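Local coordinates for protein telomerase reverse transcriptase (Candida albicans SC5314, PDB 6ZDQ) that probably elongates chromosome ends as the catalytic subunit of telomerase, copying a template within the enzyme's RNA into telomeric DNA repeats, at residues A[216-221]-A[448-453]; A[348-353]-A[430-435]. One frame throughout, in Å; residues are numbered along the deposited sequence.

Contact 1 of 2, residues A[216-221]-A[448-453]; sequences VKMPSK and LYKRKR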
ATOM      1  N   VAL A 216     -19.043  -2.525  21.247  1.00116.04           N
ATOM      2  CA  VAL A 216     -19.904  -2.220  22.383  1.00118.25           C
ATOM      3  C   VAL A 216     -20.006  -0.704  22.485  1.00131.74           C
ATOM      4  O   VAL A 216     -18.985  -0.020  22.621  1.00140.89           O
ATOM      5  CB  VAL A 216     -19.376  -2.811  23.701  1.00126.70           C
ATOM      6  CG1 VAL A 216     -20.156  -2.252  24.879  1.00138.80           C
ATOM      7  CG2 VAL A 216     -19.464  -4.329  23.676  1.00132.19           C
ATOM      8  N   LYS A 217     -21.227  -0.180  22.414  1.00132.02           N
ATOM      9  CA  LYS A 217     -21.424   1.263  22.429  1.00127.88           C
ATOM     10  C   LYS A 217     -21.066   1.841  23.794  1.00130.62           C
ATOM     11  O   LYS A 217     -21.335   1.236  24.835  1.00132.91           O
ATOM     12  CB  LYS A 217     -22.870   1.605  22.069  1.00124.93           C
ATOM     13  CG  LYS A 217     -23.095   3.071  21.733  1.00121.13           C
ATOM     14  CD  LYS A 217     -24.495   3.307  21.193  1.00129.19           C
ATOM     15  CE  LYS A 217     -24.688   4.758  20.781  1.00137.38           C
ATOM     16  NZ  LYS A 217     -26.033   4.991  20.185  1.00143.95           N
ATOM     17  N   MET A 218     -20.448   3.023  23.781  1.00120.21           N
ATOM     18  CA  MET A 218     -19.984   3.687  24.985  1.00125.15           C
ATOM     19  C   MET A 218     -20.822   4.928  25.279  1.00132.16           C
ATOM     20  O   MET A 218     -21.326   5.579  24.358  1.00147.70           O
ATOM     21  CB  MET A 218     -18.512   4.099  24.854  1.00140.47           C
ATOM     22  CG  MET A 218     -17.521   2.945  24.809  1.00123.40           C
ATOM     23  SD  MET A 218     -17.211   2.205  26.425  1.00123.40           S
ATOM     24  CE  MET A 218     -18.359   0.829  26.414  1.00128.35           C
ATOM     25  N   PRO A 219     -20.989   5.283  26.552  1.00126.70           N
ATOM     26  CA  PRO A 219     -21.720   6.509  26.887  1.00133.44           C
ATOM     27  C   PRO A 219     -20.925   7.748  26.509  1.00157.02           C
ATOM     28  O   PRO A 219     -19.711   7.708  26.299  1.00153.69           O
ATOM     29  CB  PRO A 219     -21.907   6.409  28.404  1.00132.12           C
ATOM     30  CG  PRO A 219     -20.788   5.536  28.859  1.00131.81           C
ATOM     31  CD  PRO A 219     -20.572   4.541  27.754  1.00128.75           C
ATOM     32  N   SER A 220     -21.645   8.870  26.413  1.00166.19           N
ATOM     33  CA  SER A 220     -21.019  10.123  25.998  1.00157.01           C
ATOM     34  C   SER A 220     -19.922  10.560  26.961  1.00157.61           C
ATOM     35  O   SER A 220     -18.990  11.264  26.557  1.00152.33           O
ATOM     36  CB  SER A 220     -22.077  11.220  25.869  1.00160.84           C
ATOM     37  OG  SER A 220     -22.700  11.478  27.117  1.00167.40           O
ATOM     38  N   LYS A 221     -20.008  10.155  28.227  1.00167.66           N
ATOM     39  CA  LYS A 221     -19.018  10.542  29.225  1.00157.62           C
ATOM     40  C   LYS A 221     -17.753   9.689  29.180  1.00153.09           C
ATOM     41  O   LYS A 221     -16.894   9.842  30.055  1.00160.73           O
ATOM     42  CB  LYS A 221     -19.637  10.496  30.625  1.00151.79           C
ATOM     43  CG  LYS A 221     -20.591   9.339  30.860  1.00156.98           C
ATOM     44  CD  LYS A 221     -21.324   9.509  32.182  1.00163.85           C
ATOM     45  CE  LYS A 221     -22.398   8.451  32.370  1.00163.44           C
ATOM     46  NZ  LYS A 221     -23.157   8.656  33.635  1.00161.35           N
ATOM     47  N   LEU A 448     -19.252   6.647  20.009  1.00135.94           N
ATOM     48  CA  LEU A 448     -18.000   6.026  20.415  1.00123.02           C
ATOM     49  C   LEU A 448     -18.244   4.576  20.813  1.00129.17           C
ATOM     50  O   LEU A 448     -19.151   4.286  21.598  1.00136.64           O
ATOM     51  CB  LEU A 448     -17.371   6.800  21.574  1.00122.41           C
ATOM     52  CG  LEU A 448     -17.122   8.285  21.300  1.00128.75           C
ATOM     53  CD1 LEU A 448     -16.561   8.981  22.530  1.00153.13           C
ATOM     54  CD2 LEU A 448     -16.188   8.456  20.115  1.00122.08           C
ATOM     55  N   TYR A 449     -17.431   3.672  20.267  1.00124.62           N
ATOM     56  CA  TYR A 449     -17.573   2.241  20.505  1.00134.53           C
ATOM     57  C   TYR A 449     -16.263   1.660  21.016  1.00118.92           C
ATOM     58  O   TYR A 449     -15.198   1.928  20.450  1.00124.78           O
ATOM     59  CB  TYR A 449     -17.993   1.504  19.228  1.00127.41           C
ATOM     60  CG  TYR A 449     -19.392   1.814  18.752  1.00137.83           C
ATOM     61  CD1 TYR A 449     -19.644   2.915  17.947  1.00131.11           C
ATOM     62  CD2 TYR A 449     -20.458   0.995  19.096  1.00137.22           C
ATOM     63  CE1 TYR A 449     -20.922   3.198  17.505  1.00131.51           C
ATOM     64  CE2 TYR A 449     -21.740   1.270  18.661  1.00137.37           C
ATOM     65  CZ  TYR A 449     -21.966   2.373  17.865  1.00140.41           C
ATOM     66  OH  TYR A 449     -23.241   2.653  17.427  1.00152.99           O
ATOM     67  N   LYS A 450     -16.345   0.865  22.078  1.00112.04           N
ATOM     68  CA  LYS A 450     -15.257  -0.022  22.455  1.00132.79           C
ATOM     69  C   LYS A 450     -15.485  -1.394  21.828  1.00129.17           C
ATOM     70  O   LYS A 450     -16.577  -1.714  21.352  1.00139.64           O
ATOM     71  CB  LYS A 450     -15.137  -0.130  23.975  1.00140.32           C
ATOM     72  CG  LYS A 450     -14.327   0.984  24.618  1.00131.11           C
ATOM     73  CD  LYS A 450     -13.998   0.669  26.068  1.00123.64           C
ATOM     74  CE  LYS A 450     -13.139   1.761  26.683  1.00109.89           C
ATOM     75  NZ  LYS A 450     -12.836   1.495  28.114  1.00108.41           N
ATOM     76  N   ARG A 451     -14.438  -2.212  21.825  1.00108.12           N
ATOM     77  CA  ARG A 451     -14.479  -3.485  21.123  1.00114.87           C
ATOM     78  C   ARG A 451     -14.714  -4.638  22.089  1.00114.45           C
ATOM     79  O   ARG A 451     -14.115  -4.698  23.167  1.00125.33           O
ATOM     80  CB  ARG A 451     -13.191  -3.721  20.334  1.00102.18           C
ATOM     81  CG  ARG A 451     -13.447  -4.444  19.027  1.00130.09           C
ATOM     82  CD  ARG A 451     -12.281  -4.332  18.073  1.00103.42           C
ATOM     83  NE  ARG A 451     -12.626  -4.807  16.735  1.00117.13           N
ATOM     84  CZ  ARG A 451     -12.753  -6.088  16.399  1.00107.02           C
ATOM     85  NH1 ARG A 451     -12.571  -7.039  17.305  1.00109.45           N
ATOM     86  NH2 ARG A 451     -13.068  -6.419  15.156  1.00115.54           N
ATOM     87  N   LYS A 452     -15.597  -5.548  21.686  1.00116.53           N
ATOM     88  CA  LYS A 452     -15.928  -6.747  22.440  1.00105.92           C
ATOM     89  C   LYS A 452     -15.083  -7.948  22.026  1.00105.13           C
ATOM     90  O   LYS A 452     -15.213  -9.019  22.629  1.00119.48           O
ATOM     91  CB  LYS A 452     -17.421  -7.061  22.264  1.00124.28           C
ATOM     92  CG  LYS A 452     -18.032  -8.002  23.292  1.00145.14           C
ATOM     93  CD  LYS A 452     -19.526  -8.173  23.045  1.00140.24           C
ATOM     94  CE  LYS A 452     -19.801  -8.607  21.614  1.00109.97           C
ATOM     95  NZ  LYS A 452     -21.257  -8.742  21.348  1.00138.28           N
ATOM     96  N   ARG A 453     -14.220  -7.793  21.023  1.00113.51           N
ATOM     97  CA  ARG A 453     -13.384  -8.878  20.516  1.00112.78           C
ATOM     98  C   ARG A 453     -12.006  -8.314  20.188  1.00129.53           C
ATOM     99  O   ARG A 453     -11.630  -7.230  20.647  1.00146.47           O
ATOM    100  CB  ARG A 453     -14.031  -9.570  19.310  1.00117.62           C
ATOM    101  CG  ARG A 453     -15.204 -10.463  19.661  1.00123.90           C
ATOM    102  CD  ARG A 453     -15.350 -11.602  18.662  1.00132.63           C
ATOM    103  NE  ARG A 453     -15.791 -11.151  17.346  1.00114.81           N
ATOM    104  CZ  ARG A 453     -17.051 -11.197  16.928  1.00129.27           C
ATOM    105  NH1 ARG A 453     -17.999 -11.674  17.724  1.00140.15           N
ATOM    106  NH2 ARG A 453     -17.366 -10.772  15.712  1.00146.55           N
TER

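Contact 2 of 2, residues A[348-353]-A[430-435]; sequences PVLMKK and SQIYDV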
ATOM      1  N   PRO A 348      -8.223 -12.110  25.974  1.00111.91           N
ATOM      2  CA  PRO A 348      -7.497 -12.587  27.165  1.00122.02           C
ATOM      3  C   PRO A 348      -6.369 -13.551  26.846  1.00125.18           C
ATOM      4  O   PRO A 348      -5.321 -13.503  27.504  1.00112.49           O
ATOM      5  CB  PRO A 348      -8.600 -13.252  28.000  1.00139.43           C
ATOM      6  CG  PRO A 348      -9.623 -13.658  27.009  1.00117.19           C
ATOM      7  CD  PRO A 348      -9.624 -12.570  25.979  1.00113.23           C
ATOM      8  N   VAL A 349      -6.549 -14.430  25.858  1.00121.71           N
ATOM      9  CA  VAL A 349      -5.485 -15.362  25.496  1.00111.40           C
ATOM     10  C   VAL A 349      -4.305 -14.613  24.893  1.00109.55           C
ATOM     11  O   VAL A 349      -3.143 -14.967  25.123  1.00111.94           O
ATOM     12  CB  VAL A 349      -6.020 -16.445  24.543  1.00111.53           C
ATOM     13  CG1 VAL A 349      -4.910 -17.410  24.157  1.00111.13           C
ATOM     14  CG2 VAL A 349      -7.177 -17.190  25.188  1.00125.62           C
ATOM     15  N   LEU A 350      -4.582 -13.569  24.107  1.00108.32           N
ATOM     16  CA  LEU A 350      -3.508 -12.728  23.591  1.00120.22           C
ATOM     17  C   LEU A 350      -2.715 -12.093  24.725  1.00122.49           C
ATOM     18  O   LEU A 350      -1.485 -11.983  24.648  1.00117.44           O
ATOM     19  CB  LEU A 350      -4.081 -11.652  22.670  1.00105.79           C
ATOM     20  CG  LEU A 350      -3.097 -10.605  22.147  1.00104.52           C
ATOM     21  CD1 LEU A 350      -2.017 -11.259  21.301  1.00103.56           C
ATOM     22  CD2 LEU A 350      -3.823  -9.530  21.357  1.00103.85           C
ATOM     23  N   MET A 351      -3.403 -11.671  25.788  1.00113.55           N
ATOM     24  CA  MET A 351      -2.728 -11.011  26.901  1.00119.36           C
ATOM     25  C   MET A 351      -1.764 -11.957  27.610  1.00114.52           C
ATOM     26  O   MET A 351      -0.629 -11.577  27.927  1.00118.91           O
ATOM     27  CB  MET A 351      -3.757 -10.451  27.883  1.00110.88           C
ATOM     28  CG  MET A 351      -3.169  -9.488  28.900  1.00135.72           C
ATOM     29  SD  MET A 351      -2.420  -8.042  28.125  1.00115.68           S
ATOM     30  CE  MET A 351      -1.662  -7.252  29.544  1.00127.47           C
ATOM     31  N   LYS A 352      -2.192 -13.198  27.867  1.00111.13           N
ATOM     32  CA  LYS A 352      -1.332 -14.131  28.591  1.00112.25           C
ATOM     33  C   LYS A 352      -0.128 -14.546  27.751  1.00123.29           C
ATOM     34  O   LYS A 352       0.966 -14.752  28.290  1.00128.86           O
ATOM     35  CB  LYS A 352      -2.130 -15.356  29.051  1.00113.69           C
ATOM     36  CG  LYS A 352      -2.452 -16.368  27.962  1.00119.30           C
ATOM     37  CD  LYS A 352      -2.991 -17.665  28.546  1.00115.06           C
ATOM     38  CE  LYS A 352      -3.281 -18.682  27.453  1.00134.29           C
ATOM     39  NZ  LYS A 352      -3.843 -19.952  27.988  1.00117.73           N
ATOM     40  N   LYS A 353      -0.306 -14.673  26.433  1.00110.10           N
ATOM     41  CA  LYS A 353       0.822 -15.008  25.570  1.00108.18           C
ATOM     42  C   LYS A 353       1.842 -13.878  25.523  1.00107.32           C
ATOM     43  O   LYS A 353       3.040 -14.133  25.356  1.00106.98           O
ATOM     44  CB  LYS A 353       0.332 -15.347  24.162  1.00107.07           C
ATOM     45  CG  LYS A 353      -0.541 -16.588  24.099  1.00108.09           C
ATOM     46  CD  LYS A 353       0.181 -17.798  24.665  1.00109.17           C
ATOM     47  CE  LYS A 353      -0.712 -19.027  24.646  1.00110.50           C
ATOM     48  NZ  LYS A 353      -0.044 -20.219  25.235  1.00128.57           N
ATOM     49  N   SER A 430      -3.684  -1.607  26.813  1.00138.17           N
ATOM     50  CA  SER A 430      -4.339  -0.371  26.395  1.00133.56           C
ATOM     51  C   SER A 430      -4.654  -0.395  24.904  1.00123.70           C
ATOM     52  O   SER A 430      -5.743   0.012  24.485  1.00124.31           O
ATOM     53  CB  SER A 430      -3.460   0.831  26.741  1.00130.52           C
ATOM     54  OG  SER A 430      -4.042   2.041  26.288  1.00123.41           O
ATOM     55  N   GLN A 431      -3.709  -0.869  24.090  1.00135.44           N
ATOM     56  CA  GLN A 431      -3.923  -1.010  22.654  1.00131.93           C
ATOM     57  C   GLN A 431      -4.883  -2.141  22.308  1.00125.26           C
ATOM     58  O   GLN A 431      -5.325  -2.222  21.157  1.00126.33           O
ATOM     59  CB  GLN A 431      -2.586  -1.232  21.942  1.00127.69           C
ATOM     60  CG  GLN A 431      -1.630  -0.052  22.021  1.00125.15           C
ATOM     61  CD  GLN A 431      -2.081   1.122  21.175  1.00126.23           C
ATOM     62  OE1 GLN A 431      -2.360   0.974  19.986  1.00127.36           O
ATOM     63  NE2 GLN A 431      -2.158   2.298  21.787  1.00126.04           N
ATOM     64  N   ILE A 432      -5.188  -3.028  23.255  1.00124.47           N
ATOM     65  CA  ILE A 432      -6.086  -4.150  23.005  1.00124.72           C
ATOM     66  C   ILE A 432      -7.511  -3.787  23.405  1.00124.78           C
ATOM     67  O   ILE A 432      -8.440  -3.882  22.595  1.00125.63           O
ATOM     68  CB  ILE A 432      -5.612  -5.412  23.748  1.00123.99           C
ATOM     69  CG1 ILE A 432      -4.270  -5.888  23.190  1.00124.12           C
ATOM     70  CG2 ILE A 432      -6.656  -6.512  23.653  1.00124.22           C
ATOM     71  CD1 ILE A 432      -3.641  -7.008  23.989  1.00123.48           C
ATOM     72  N   TYR A 433      -7.691  -3.370  24.659  1.00108.69           N
ATOM     73  CA  TYR A 433      -9.018  -3.149  25.226  1.00119.05           C
ATOM     74  C   TYR A 433      -9.472  -1.695  25.109  1.00125.48           C
ATOM     75  O   TYR A 433     -10.534  -1.413  24.545  1.00137.49           O
ATOM     76  CB  TYR A 433      -9.034  -3.598  26.692  1.00103.01           C
ATOM     77  CG  TYR A 433      -8.755  -5.072  26.892  1.00102.79           C
ATOM     78  CD1 TYR A 433      -9.787  -6.001  26.872  1.00124.71           C
ATOM     79  CD2 TYR A 433      -7.463  -5.533  27.105  1.00116.09           C
ATOM     80  CE1 TYR A 433      -9.541  -7.349  27.057  1.00112.80           C
ATOM     81  CE2 TYR A 433      -7.206  -6.881  27.290  1.00104.41           C
ATOM     82  CZ  TYR A 433      -8.249  -7.784  27.265  1.00123.71           C
ATOM     83  OH  TYR A 433      -8.002  -9.126  27.448  1.00109.68           O
ATOM     84  N   ASP A 434      -8.673  -0.765  25.635  1.00129.87           N
ATOM     85  CA  ASP A 434      -9.095   0.622  25.812  1.00129.89           C
ATOM     86  C   ASP A 434      -9.306   1.374  24.504  1.00135.47           C
ATOM     87  O   ASP A 434      -9.834   2.491  24.541  1.00137.74           O
ATOM     88  CB  ASP A 434      -8.074   1.370  26.671  1.00122.42           C
ATOM     89  CG  ASP A 434      -7.990   0.826  28.081  1.00128.63           C
ATOM     90  OD1 ASP A 434      -7.501  -0.309  28.252  1.00140.64           O
ATOM     91  OD2 ASP A 434      -8.420   1.531  29.019  1.00132.50           O
ATOM     92  N   VAL A 435      -8.899   0.815  23.362  1.00130.00           N
ATOM     93  CA  VAL A 435      -9.038   1.526  22.094  1.00114.19           C
ATOM     94  C   VAL A 435     -10.510   1.766  21.790  1.00123.87           C
ATOM     95  O   VAL A 435     -11.344   0.860  21.906  1.00133.19           O
ATOM     96  CB  VAL A 435      -8.351   0.745  20.965  1.00 99.97           C
ATOM     97  CG1 VAL A 435      -8.548   1.455  19.635  1.00108.27           C
ATOM     98  CG2 VAL A 435      -6.874   0.586  21.265  1.00129.49           C
TER

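Contact 1 of 2, residues A[216-221]-A[448-453]
V216 O is gripped twice: K450 N donates to it at 2.8 Å, in the plane of the carbonyl, and the CA-H of Y449 adds a weaker contact at 3.4 Å from CA to O. The return bond, V216 N to K450 O, is 2.6 Å long with an N-H...O angle of 151°, so V216 and K450 form an antiparallel hydrogen-bonded pair. K217 and Y449 are the non-hydrogen-bonded pair beside it, and M218 N reaches L448 O at 2.8 Å. Strand 215-217 thereby borders strand 446-451 as an outermost strand of a five-stranded mixed sheet. On the face carrying K217 and Y449, the lysine crosses the tyrosine obliquely, with CB 3.6 Å from Y449 CE2. Beyond CG it runs extended past the phenol. M218, just past the paired residues, bends at chi2 (-77°) and again at chi3, which puts SD across the K450 chain, 3.6 Å from CD. V216 CG2, beside its own backbone N, meets K452 CB at 3.7 Å. Backbone amides thus supply the hydrogen bonds between the segments, while the lysines contribute methylenes and carry their ammonium groups away; those of K217 and K452 find weak bonds at H447 and K212 O.

Contact 2 of 2, residues A[348-353]-A[430-435]
I432 overlaps L350 tip to tip: its CD1 methyl lies 3.6 Å from L350 CD2 and 4.1 Å from L350 CG, the two chains crossing obliquely. They join an antiparallel helix pair in the reverse transcriptase domain, 348-353 from helix 347-356 and 430-434 from helix 421-434, whose local axes run at 162° to each other and 11.0 Å apart. At that spacing the backbones stay well separated, and side chains meet between them. I432 gets there with CG1 anti to its carbonyl carbon and CD1 stretched on from there (chi2 172°). L350 answers with CG anti to its backbone N (chi1 174°). M351 adds a looser touch, SD to I432 CD1 at 4.4 Å. F465 of helix 460-477 contacts both L350 and I432, so this apolar meeting point continues into a third helix. The 430-434 end of its helix takes a wider pi-type turn, and there I432 CG2 sits 3.6 Å above one face of the ring of the next residue, Y433, displaced from the ring centre. Q347 is touched by both I432 and Y433. No hydrogen bond joins the two segments. Y433 instead brings its phenol tip across P348 at about a right angle, and its OH comes 3.5 Å from P348 CA and 3.3 Å from P348 N, a proline nitrogen that carries no hydrogen, so this is only a close approach.

From the N terminus the chain leaves helix 196-214 into strand 215-217, the first half of contact 1, then passes through strands 229-236 and 241-247, two long helices, strand 332-337 and the short helix 341-344 before reaching helix 347-356, which opens contact 2. After 76 intervening residues helix 421-434 closes that inner loop. Strand 436-440 follows at once and strand 446-451 closes the outer loop, so contact 2 is nested within contact 1. Contact 1 adds the edge strand to the five-stranded sheet and contact 2 pairs helices 347-356 and 421-434. Their centres are 16 Å apart, and they touch where the K450 chain packs on the carbonyl oxygens of D434 and V435.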